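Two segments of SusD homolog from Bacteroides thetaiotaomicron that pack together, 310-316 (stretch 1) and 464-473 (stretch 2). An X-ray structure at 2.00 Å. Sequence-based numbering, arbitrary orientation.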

ATOM      1  N   VAL A 310       6.587  -1.551  18.372  1.00 16.44           N
ATOM      2  CA  VAL A 310       5.370  -2.067  18.982  1.00 14.31           C
ATOM      3  C   VAL A 310       5.006  -3.260  18.103  1.00 14.38           C
ATOM      4  O   VAL A 310       5.010  -3.160  16.873  1.00 14.26           O
ATOM      5  CB  VAL A 310       4.243  -1.015  18.967  1.00 15.15           C
ATOM      6  CG1 VAL A 310       2.949  -1.618  19.497  1.00 12.31           C
ATOM      7  CG2 VAL A 310       4.650   0.180  19.828  1.00 14.28           C
ATOM      8  N   ALA A 311       4.714  -4.391  18.731  1.00 14.73           N
ATOM      9  CA  ALA A 311       4.403  -5.605  17.990  1.00 15.88           C
ATOM     10  C   ALA A 311       3.149  -5.500  17.132  1.00 16.16           C
ATOM     11  O   ALA A 311       2.256  -4.695  17.407  1.00 14.02           O
ATOM     12  CB  ALA A 311       4.290  -6.779  18.951  1.00 18.45           C
ATOM     13  N   PRO A 312       3.074  -6.310  16.064  1.00 15.81           N
ATOM     14  CA  PRO A 312       1.907  -6.281  15.179  1.00 15.89           C
ATOM     15  C   PRO A 312       0.686  -6.867  15.870  1.00 16.07           C
ATOM     16  O   PRO A 312       0.806  -7.783  16.688  1.00 16.62           O
ATOM     17  CB  PRO A 312       2.359  -7.112  13.987  1.00 15.28           C
ATOM     18  CG  PRO A 312       3.251  -8.127  14.618  1.00 15.62           C
ATOM     19  CD  PRO A 312       4.063  -7.294  15.591  1.00 17.16           C
ATOM     20  N   THR A 313      -0.481  -6.325  15.542  1.00 16.50           N
ATOM     21  CA  THR A 313      -1.738  -6.782  16.121  1.00 16.66           C
ATOM     22  C   THR A 313      -1.595  -6.878  17.642  1.00 16.01           C
ATOM     23  O   THR A 313      -1.774  -7.940  18.243  1.00 15.24           O
ATOM     24  CB  THR A 313      -2.146  -8.143  15.501  1.00 16.44           C
ATOM     25  OG1 THR A 313      -2.103  -8.036  14.069  1.00 17.84           O
ATOM     26  CG2 THR A 313      -3.564  -8.525  15.909  1.00 15.87           C
ATOM     27  N   ASN A 314      -1.266  -5.738  18.243  1.00 16.49           N
ATOM     28  CA  ASN A 314      -1.073  -5.600  19.680  1.00 17.23           C
ATOM     29  C   ASN A 314      -2.279  -6.119  20.451  1.00 17.71           C
ATOM     30  O   ASN A 314      -3.417  -5.823  20.096  1.00 17.74           O
ATOM     31  CB  ASN A 314      -0.840  -4.124  20.020  1.00 18.62           C
ATOM     32  CG  ASN A 314      -0.449  -3.901  21.474  1.00 20.54           C
ATOM     33  OD1 ASN A 314      -0.240  -2.766  21.895  1.00 26.25           O
ATOM     34  ND2 ASN A 314      -0.341  -4.975  22.241  1.00 18.86           N
ATOM     35  N   SER A 315      -2.028  -6.891  21.505  1.00 16.25           N
ATOM     36  CA  SER A 315      -3.113  -7.437  22.308  1.00 18.45           C
ATOM     37  C   SER A 315      -3.302  -6.639  23.593  1.00 18.12           C
ATOM     38  O   SER A 315      -4.250  -6.871  24.338  1.00 19.60           O
ATOM     39  CB  SER A 315      -2.840  -8.905  22.650  1.00 18.60           C
ATOM     40  OG  SER A 315      -1.721  -9.030  23.510  1.00 19.29           O
ATOM     41  N   LYS A 316      -2.410  -5.684  23.836  1.00 18.29           N
ATOM     42  CA  LYS A 316      -2.475  -4.859  25.040  1.00 19.18           C
ATOM     43  C   LYS A 316      -3.293  -3.579  24.883  1.00 18.92           C
ATOM     44  O   LYS A 316      -3.391  -3.014  23.791  1.00 17.49           O
ATOM     45  CB  LYS A 316      -1.061  -4.490  25.497  1.00 20.83           C
ATOM     46  CG  LYS A 316      -0.480  -5.386  26.585  1.00 25.78           C
ATOM     47  CD  LYS A 316      -0.402  -6.840  26.164  1.00 27.94           C
ATOM     48  CE  LYS A 316       0.289  -7.683  27.240  1.00 30.62           C
ATOM     49  NZ  LYS A 316      -0.398  -7.625  28.571  1.00 27.14           N
ATOM     50  N   LEU A 464       7.128 -11.755   8.015  1.00 14.46           N
ATOM     51  CA  LEU A 464       6.677 -10.790   9.006  1.00 14.40           C
ATOM     52  C   LEU A 464       6.693 -11.294  10.437  1.00 16.77           C
ATOM     53  O   LEU A 464       6.671 -12.499  10.689  1.00 16.60           O
ATOM     54  CB  LEU A 464       5.243 -10.361   8.689  1.00 14.60           C
ATOM     55  CG  LEU A 464       4.906 -10.012   7.240  1.00 14.34           C
ATOM     56  CD1 LEU A 464       3.399  -9.919   7.085  1.00 15.52           C
ATOM     57  CD2 LEU A 464       5.577  -8.712   6.848  1.00 13.10           C
HETATM   58  N   MSE A 465       6.722 -10.348  11.370  1.00 16.80           N
HETATM   59  CA  MSE A 465       6.660 -10.670  12.788  1.00 17.52           C
HETATM   60  C   MSE A 465       5.228 -11.182  12.926  1.00 17.37           C
HETATM   61  O   MSE A 465       4.307 -10.597  12.355  1.00 15.74           O
HETATM   62  CB  MSE A 465       6.840  -9.402  13.634  1.00 17.77           C
HETATM   63  CG  MSE A 465       8.234  -8.784  13.572  1.00 22.56           C
HETATM   64 SE   MSE A 465       9.464  -9.618  14.812  1.00 27.96          SE
HETATM   65  CE  MSE A 465      10.963  -8.401  14.634  1.00 21.01           C
ATOM     66  N   LYS A 466       5.038 -12.269  13.665  1.00 17.52           N
ATOM     67  CA  LYS A 466       3.705 -12.840  13.836  1.00 18.10           C
ATOM     68  C   LYS A 466       2.828 -11.952  14.710  1.00 17.29           C
ATOM     69  O   LYS A 466       3.327 -11.218  15.560  1.00 18.61           O
ATOM     70  CB  LYS A 466       3.814 -14.226  14.474  1.00 21.80           C
ATOM     71  CG  LYS A 466       4.350 -14.183  15.893  1.00 23.96           C
ATOM     72  CD  LYS A 466       4.642 -15.569  16.445  1.00 27.73           C
ATOM     73  CE  LYS A 466       5.244 -15.464  17.840  1.00 29.03           C
ATOM     74  NZ  LYS A 466       6.224 -16.565  18.094  1.00 32.93           N
ATOM     75  N   PRO A 467       1.503 -12.013  14.519  1.00 16.42           N
ATOM     76  CA  PRO A 467       0.620 -11.180  15.338  1.00 15.75           C
ATOM     77  C   PRO A 467       0.737 -11.537  16.820  1.00 16.17           C
ATOM     78  O   PRO A 467       0.893 -12.699  17.177  1.00 15.62           O
ATOM     79  CB  PRO A 467      -0.765 -11.477  14.763  1.00 17.46           C
ATOM     80  CG  PRO A 467      -0.626 -12.884  14.240  1.00 17.83           C
ATOM     81  CD  PRO A 467       0.727 -12.848  13.585  1.00 17.04           C
HETATM   82  N   MSE A 468       0.669 -10.527  17.678  1.00 16.84           N
HETATM   83  CA  MSE A 468       0.775 -10.745  19.113  1.00 17.26           C
HETATM   84  C   MSE A 468      -0.519 -11.327  19.674  1.00 17.17           C
HETATM   85  O   MSE A 468      -0.493 -12.161  20.576  1.00 15.83           O
HETATM   86  CB  MSE A 468       1.098  -9.431  19.809  1.00 17.84           C
HETATM   87  CG  MSE A 468       1.291  -9.561  21.295  1.00 20.81           C
HETATM   88 SE   MSE A 468       1.710  -7.868  22.106  1.00 28.22          SE
HETATM   89  CE  MSE A 468       1.726  -6.712  20.568  1.00 33.56           C
ATOM     90  N   ASP A 469      -1.645 -10.870  19.135  1.00 17.01           N
ATOM     91  CA  ASP A 469      -2.962 -11.343  19.549  1.00 18.37           C
ATOM     92  C   ASP A 469      -3.234 -12.674  18.852  1.00 19.66           C
ATOM     93  O   ASP A 469      -3.720 -12.708  17.723  1.00 19.52           O
ATOM     94  CB  ASP A 469      -4.026 -10.316  19.153  1.00 18.21           C
ATOM     95  CG  ASP A 469      -5.428 -10.733  19.556  1.00 20.04           C
ATOM     96  OD1 ASP A 469      -5.578 -11.760  20.260  1.00 17.34           O
ATOM     97  OD2 ASP A 469      -6.379 -10.023  19.167  1.00 17.48           O
ATOM     98  N   GLU A 470      -2.926 -13.772  19.533  1.00 20.01           N
ATOM     99  CA  GLU A 470      -3.114 -15.096  18.959  1.00 20.15           C
ATOM    100  C   GLU A 470      -4.564 -15.470  18.665  1.00 19.07           C
ATOM    101  O   GLU A 470      -4.828 -16.485  18.023  1.00 18.18           O
ATOM    102  CB  GLU A 470      -2.473 -16.150  19.864  1.00 23.17           C
ATOM    103  CG  GLU A 470      -0.957 -16.027  19.949  1.00 28.55           C
ATOM    104  CD  GLU A 470      -0.305 -17.244  20.575  1.00 31.75           C
ATOM    105  OE1 GLU A 470      -0.602 -17.544  21.752  1.00 32.25           O
ATOM    106  OE2 GLU A 470       0.504 -17.903  19.883  1.00 35.96           O
ATOM    107  N   ALA A 471      -5.505 -14.655  19.127  1.00 18.20           N
ATOM    108  CA  ALA A 471      -6.912 -14.931  18.875  1.00 18.16           C
ATOM    109  C   ALA A 471      -7.388 -14.255  17.585  1.00 17.59           C
ATOM    110  O   ALA A 471      -8.485 -14.533  17.102  1.00 15.25           O
ATOM    111  CB  ALA A 471      -7.757 -14.457  20.050  1.00 20.25           C
ATOM    112  N   ALA A 472      -6.557 -13.378  17.027  1.00 16.44           N
ATOM    113  CA  ALA A 472      -6.912 -12.654  15.803  1.00 16.61           C
ATOM    114  C   ALA A 472      -7.190 -13.539  14.585  1.00 15.90           C
ATOM    115  O   ALA A 472      -8.206 -13.366  13.911  1.00 16.72           O
ATOM    116  CB  ALA A 472      -5.825 -11.622  15.469  1.00 14.04           C
ATOM    117  N   PRO A 473      -6.294 -14.493  14.278  1.00 16.39           N
ATOM    118  CA  PRO A 473      -6.526 -15.359  13.117  1.00 16.49           C
ATOM    119  C   PRO A 473      -7.875 -16.076  13.172  1.00 18.20           C
ATOM    120  O   PRO A 473      -8.545 -16.244  12.152  1.00 16.41           O
ATOM    121  CB  PRO A 473      -5.345 -16.325  13.170  1.00 18.69           C
ATOM    122  CG  PRO A 473      -4.246 -15.458  13.738  1.00 17.38           C
ATOM    123  CD  PRO A 473      -4.973 -14.765  14.875  1.00 17.03           C
TER

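Two largely irregular segments, whose touching residues are at least 153 positions apart in sequence, run alongside each other and bury 457 Å² between them. Their backbones come closest where Thr313, Asn314 and Ser315 lie beside Pro467, Met468 and Asp469. Two consecutive amides of stretch 2 bond to two consecutive carbonyls of stretch 1: Met468 N donates to Pro312 O at 2.9 Å with a nearly straight geometry (165°), and Asp469 N donates to Thr313 O at 3.1 Å, more bent at 138°. Proline lacks an amide hydrogen, so Pro467 cannot donate in this way; it packs instead, its CB 3.7 Å from Thr313 CB.

Selenomethionine Met468 contributes the largest covered area. With chi1 and chi2 both t, its extended side chain carries the selenium toward stretch 1, and chi3 near -1° eclipses the terminal methyl and folds it back. CE thereby comes very close to its neighbours, 3.0 Å from Ala311 CB and 3.1 Å from Asn314 CA, distances short for carbon pairs. Selenomethionine Met465 behaves differently: its CB faces the other stretch and lies 3.9 Å from Pro312 CG, whereas its m, m, t conformation leads the selenium end away. The same Pro312 ring atom, CG, also sits 3.2 Å from Lys466 O.

Thr313 adopts a backbone conformation with positive phi (48°) and an m rotamer. Its methyl CG2 reaches Asp469 CB at 3.7 Å and Ala472 CB at 3.9 Å, while OG1 is hydrogen-bonded elsewhere in the structure. Asp469 has a t chi1, which places OD1 to accept from Ala471 N at 3.1 Å, capping the turn that leads into a helix. The type I turn is closed by Ala472 N donating to Asp469 O at 3.0 Å. Beside it, Ser315 CB packs 4.0 Å from Asp469 CB, and its p rotamer leaves OG 3.8 Å from Met468 CG.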